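Local coordinates for protein Cyclo(L-tyrosyl-L-tyrosyl) synthase (Mycobacterium tuberculosis, PDB 2X9Q) that probably joins two tyrosyl residues, taken from tyrosyl-tRNA without use of ATP, into the cyclic dipeptide cyclo(L-tyrosyl-L-tyrosyl), an intermediate in mycocyclosin biosynthesis, at residues E124-A128 with L129-A133; A133-A136 with R137-V141. All coordinates share one frame; numbering follows the deposited sequence.

Contact 1. Residues E124-A128 with L129-A133; sequences ESYEA and LGDSA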
loop_
_atom_site.group_PDB
_atom_site.type_symbol
_atom_site.label_atom_id
_atom_site.label_comp_id
_atom_site.label_asym_id
_atom_site.label_seq_id
_atom_site.Cartn_x
_atom_site.Cartn_y
_atom_site.Cartn_z
ATOM N N GLU A 124 -6.574 16.530 1.715
ATOM C CA GLU A 124 -7.806 16.276 2.529
ATOM C C GLU A 124 -7.524 15.778 3.932
ATOM O O GLU A 124 -8.254 16.130 4.850
ATOM C CB GLU A 124 -8.773 15.318 1.803
ATOM C CG GLU A 124 -9.350 15.954 0.541
ATOM C CD GLU A 124 -8.402 15.899 -0.787
ATOM O OE1 GLU A 124 -7.142 15.592 -0.835
ATOM O OE2 GLU A 124 -8.994 16.180 -1.855
ATOM N N SER A 125 -6.510 14.922 4.095
ATOM C CA SER A 125 -6.145 14.451 5.399
ATOM C C SER A 125 -5.601 15.553 6.256
ATOM O O SER A 125 -5.804 15.539 7.473
ATOM C CB SER A 125 -5.012 13.345 5.337
ATOM O OG SER A 125 -5.400 12.410 4.342
ATOM N N TYR A 126 -4.767 16.394 5.690
ATOM C CA TYR A 126 -4.220 17.546 6.478
ATOM C C TYR A 126 -5.372 18.501 6.909
ATOM O O TYR A 126 -5.392 19.063 8.041
ATOM C CB TYR A 126 -3.171 18.312 5.597
ATOM C CG TYR A 126 -1.994 17.501 5.241
ATOM C CD1 TYR A 126 -1.667 16.315 5.966
ATOM C CD2 TYR A 126 -1.168 17.868 4.186
ATOM C CE1 TYR A 126 -0.521 15.492 5.593
ATOM C CE2 TYR A 126 -0.051 17.137 3.849
ATOM C CZ TYR A 126 0.286 15.969 4.540
ATOM O OH TYR A 126 1.405 15.274 4.132
ATOM N N GLU A 127 -6.314 18.733 6.022
ATOM C CA GLU A 127 -7.484 19.554 6.417
ATOM C C GLU A 127 -8.234 18.884 7.580
ATOM O O GLU A 127 -8.656 19.557 8.526
ATOM C CB GLU A 127 -8.493 19.585 5.275
ATOM C CG GLU A 127 -8.447 20.815 4.494
ATOM C CD GLU A 127 -9.675 21.046 3.628
ATOM O OE1 GLU A 127 -10.736 21.564 4.110
ATOM O OE2 GLU A 127 -9.473 20.808 2.450
ATOM N N ALA A 128 -8.458 17.561 7.472
ATOM C CA ALA A 128 -9.216 16.870 8.511
ATOM C C ALA A 128 -8.418 16.922 9.813
ATOM O O ALA A 128 -9.000 16.841 10.875
ATOM C CB ALA A 128 -9.575 15.386 8.075
ATOM N N LEU A 129 -7.098 17.130 9.755
ATOM C CA LEU A 129 -6.326 17.262 10.976
ATOM C C LEU A 129 -6.318 18.694 11.431
ATOM O O LEU A 129 -5.688 18.988 12.418
ATOM C CB LEU A 129 -4.879 16.801 10.794
ATOM C CG LEU A 129 -4.671 15.269 10.713
ATOM C CD1 LEU A 129 -3.375 14.933 9.969
ATOM C CD2 LEU A 129 -4.728 14.577 12.086
ATOM N N GLY A 130 -7.045 19.618 10.769
ATOM C CA GLY A 130 -7.080 20.974 11.316
ATOM C C GLY A 130 -6.330 22.067 10.561
ATOM O O GLY A 130 -6.372 23.215 10.981
ATOM N N ASP A 131 -5.740 21.775 9.384
ATOM C CA ASP A 131 -5.122 22.834 8.590
ATOM C C ASP A 131 -6.238 23.507 7.796
ATOM O O ASP A 131 -7.226 22.831 7.455
ATOM C CB ASP A 131 -4.088 22.259 7.593
ATOM C CG ASP A 131 -2.830 21.735 8.309
ATOM O OD1 ASP A 131 -2.584 22.123 9.451
ATOM O OD2 ASP A 131 -2.099 20.924 7.737
ATOM N N SER A 132 -6.027 24.752 7.372
ATOM C CA SER A 132 -6.978 25.407 6.420
ATOM C C SER A 132 -6.794 24.664 5.096
ATOM O O SER A 132 -5.766 23.959 4.917
ATOM C CB SER A 132 -6.575 26.886 6.248
ATOM O OG SER A 132 -5.396 26.990 5.436
ATOM N N ALA A 133 -7.746 24.810 4.176
ATOM C CA ALA A 133 -7.662 24.180 2.843
ATOM C C ALA A 133 -6.454 24.657 2.048
ATOM O O ALA A 133 -5.760 23.884 1.388
ATOM C CB ALA A 133 -8.985 24.467 2.009
HETATM O O HOH W 1 -9.539 22.319 8.595
#
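Asp-131 and Gly-130 close the end of helix 122-128 by turning their backbone N-H groups back on its last carbonyls. Asp-131 N reaches Tyr-126 O at 3.0 Å in a nearly straight bond (166° at the hydrogen), while Gly-130 N meets Glu-127 O at 2.8 Å from above the carbonyl plane. Leu-129 N contributes two weak bonds, to Ser-125 O and Tyr-126 O. Packing is tightest around this backbone: Leu-129 CG lies 3.4 Å from Ser-125 O, Asp-131 CB touches Tyr-126 O, and the CA-H of Glu-127 points at Asp-131 O. With CG beside the backbone N (chi1 -70°), the Asp-131 carboxylate is turned to the Tyr-126 side, where Asp-131 OD2 lies 3.5 Å from Tyr-126 CB. The exposed Glu-127 side chain is held more loosely. Beyond CB it runs extended past Ala-133, with Glu-127 OE2 3.7 Å from Ala-133 CB. Nearby, a water bridges the two segments, donating one hydrogen bond to Glu-127 O and another to Asp-131 O. Tyr-126 OH bonds Asn-143 of helix 133-158, and Ser-132 OG accepts from Glu-135 N as that helix's N-cap. The positive phi of Gly-130 (109°) and the paired bonds back define a Schellman motif, which ends helix 122-128 and turns the chain toward helix 133-158.

Contact 2. Residues A133-A136 with R137-V141; sequences AIEA and RRKAV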
loop_
_atom_site.group_PDB
_atom_site.type_symbol
_atom_site.label_atom_id
_atom_site.label_comp_id
_atom_site.label_asym_id
_atom_site.label_seq_id
_atom_site.Cartn_x
_atom_site.Cartn_y
_atom_site.Cartn_z
ATOM N N ALA A 133 -7.746 24.810 4.176
ATOM C CA ALA A 133 -7.662 24.180 2.843
ATOM C C ALA A 133 -6.454 24.657 2.048
ATOM O O ALA A 133 -5.760 23.884 1.388
ATOM C CB ALA A 133 -8.985 24.467 2.009
ATOM N N ILE A 134 -6.160 25.954 2.148
ATOM C CA ILE A 134 -5.020 26.470 1.470
ATOM C C ILE A 134 -3.742 25.829 2.058
ATOM O O ILE A 134 -2.827 25.406 1.316
ATOM C CB ILE A 134 -4.994 28.043 1.647
ATOM C CG1 ILE A 134 -6.111 28.652 0.782
ATOM C CG2 ILE A 134 -3.591 28.640 1.264
ATOM C CD1 ILE A 134 -5.846 28.402 -0.646
ATOM N N GLU A 135 -3.620 25.841 3.372
ATOM C CA GLU A 135 -2.353 25.441 3.938
ATOM C C GLU A 135 -2.238 23.868 3.729
ATOM O O GLU A 135 -1.147 23.360 3.518
ATOM C CB GLU A 135 -2.248 25.831 5.421
ATOM C CG GLU A 135 -1.043 25.116 6.156
ATOM C CD GLU A 135 0.326 25.684 5.754
ATOM O OE1 GLU A 135 0.428 26.555 4.822
ATOM O OE2 GLU A 135 1.291 25.294 6.451
ATOM N N ALA A 136 -3.346 23.144 3.878
ATOM C CA ALA A 136 -3.317 21.692 3.576
ATOM C C ALA A 136 -2.789 21.381 2.178
ATOM O O ALA A 136 -1.982 20.478 2.013
ATOM C CB ALA A 136 -4.725 21.032 3.715
ATOM N N ARG A 137 -3.233 22.149 1.185
ATOM C CA ARG A 137 -2.727 21.921 -0.158
ATOM C C ARG A 137 -1.260 22.307 -0.252
ATOM O O ARG A 137 -0.487 21.594 -0.895
ATOM C CB ARG A 137 -3.552 22.698 -1.176
ATOM C CG ARG A 137 -2.961 22.752 -2.578
ATOM C CD ARG A 137 -4.070 23.152 -3.588
ATOM N NE ARG A 137 -3.711 24.206 -4.579
ATOM C CZ ARG A 137 -3.838 25.549 -4.423
ATOM N NH1 ARG A 137 -4.299 26.154 -3.285
ATOM N NH2 ARG A 137 -3.450 26.312 -5.437
ATOM N N ARG A 138 -0.849 23.437 0.365
ATOM C CA ARG A 138 0.565 23.815 0.297
ATOM C C ARG A 138 1.445 22.635 0.803
ATOM O O ARG A 138 2.459 22.315 0.178
ATOM C CB ARG A 138 0.863 25.063 1.148
ATOM C CG ARG A 138 2.287 25.588 0.953
ATOM C CD ARG A 138 2.598 26.782 1.919
ATOM N NE ARG A 138 2.751 26.342 3.336
ATOM C CZ ARG A 138 3.846 25.748 3.801
ATOM N NH1 ARG A 138 4.940 25.530 3.004
ATOM N NH2 ARG A 138 3.885 25.400 5.055
ATOM N N LYS A 139 1.063 22.076 1.954
ATOM C CA LYS A 139 1.875 21.036 2.631
ATOM C C LYS A 139 1.831 19.746 1.847
ATOM O O LYS A 139 2.839 19.068 1.796
ATOM C CB LYS A 139 1.362 20.719 4.037
ATOM C CG LYS A 139 1.869 21.665 5.125
ATOM C CD LYS A 139 0.888 21.858 6.304
ATOM C CE LYS A 139 1.015 20.853 7.452
ATOM N NZ LYS A 139 0.900 21.765 8.681
ATOM N N ALA A 140 0.661 19.405 1.283
ATOM C CA ALA A 140 0.515 18.203 0.404
ATOM C C ALA A 140 1.459 18.344 -0.786
ATOM O O ALA A 140 2.214 17.399 -1.110
ATOM C CB ALA A 140 -0.939 18.050 -0.084
ATOM N N VAL A 141 1.448 19.529 -1.436
ATOM C CA VAL A 141 2.310 19.749 -2.617
ATOM C C VAL A 141 3.768 19.578 -2.217
ATOM O O VAL A 141 4.523 18.805 -2.814
ATOM C CB VAL A 141 2.049 21.137 -3.305
ATOM C CG1 VAL A 141 3.223 21.398 -4.343
ATOM C CG2 VAL A 141 0.710 21.113 -4.061
HETATM O O HOH W 2 0.689 24.548 9.288
#
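Glu-135 and Arg-138 lie side by side and pair through a two-pronged salt bridge. Arg-138 presents its guanidinium side-on: Arg-138 NE donates to Glu-135 OE1 at 2.8 Å, and Arg-138 NH2 donates to Glu-135 OE2 at 2.9 Å. Both oxygens are met on their syn sides, but the carboxylate and guanidinium planes are turned 39° from each other, so the pairing is twisted. The glutamate reaches this position with CG anti to its backbone N (chi1 166°) and a bend at chi2 that swings the carboxylate along the helix. Glu-135 OE2 has a second donor in a water at 3.0 Å, which in turn accepts from Lys-139 NZ at 2.9 Å. The water thus spans the 4.2 Å between Glu-135 OE2 and Lys-139 NZ, and the aliphatic Lys-139 CD lies 3.5 Å from the same oxygen, Glu-135 OE2. This is an i to i+3 ion pair in the opening turns of helix 133-158, and it neighbours Lys-139, which could be involved in aminoacyl-tRNA binding, as in related enzymes. Beneath the side chains the carbonyls of Ala-133, Ile-134, Glu-135 and Ala-136 each accept the N-H four residues on, from Arg-137, Arg-138, Lys-139 and Ala-140 respectively. Farther round the helix, Ile-134 and Arg-137 point the same way, and Ile-134 CD1 approaches the guanidinium edge near its plane, 3.8 Å from Arg-137 NH1.

How the contacts relate
Contacts 1 and 2 meet at Ala-133, where the loop after helix 122-128 enters helix 133-158. Contact 1 is wholly at the surface and ends one helix; contact 2 lies in the first turns of the next and is partly buried, through Ala-136 and Ala-140. The Tyr-126 ring packs against this alanine face, with Tyr-126 CE2 3.5 Å from Ala-140 N, and Ala-136 CB touches Glu-127 N. Chemistry differs accordingly: backbone bonds dominate the turn of contact 1, whereas charged side chains add to the regular helical bonding of contact 2. A long, weak ion pair between Asp-131 OD2 and Lys-139 NZ, 3.3 Å apart, links them.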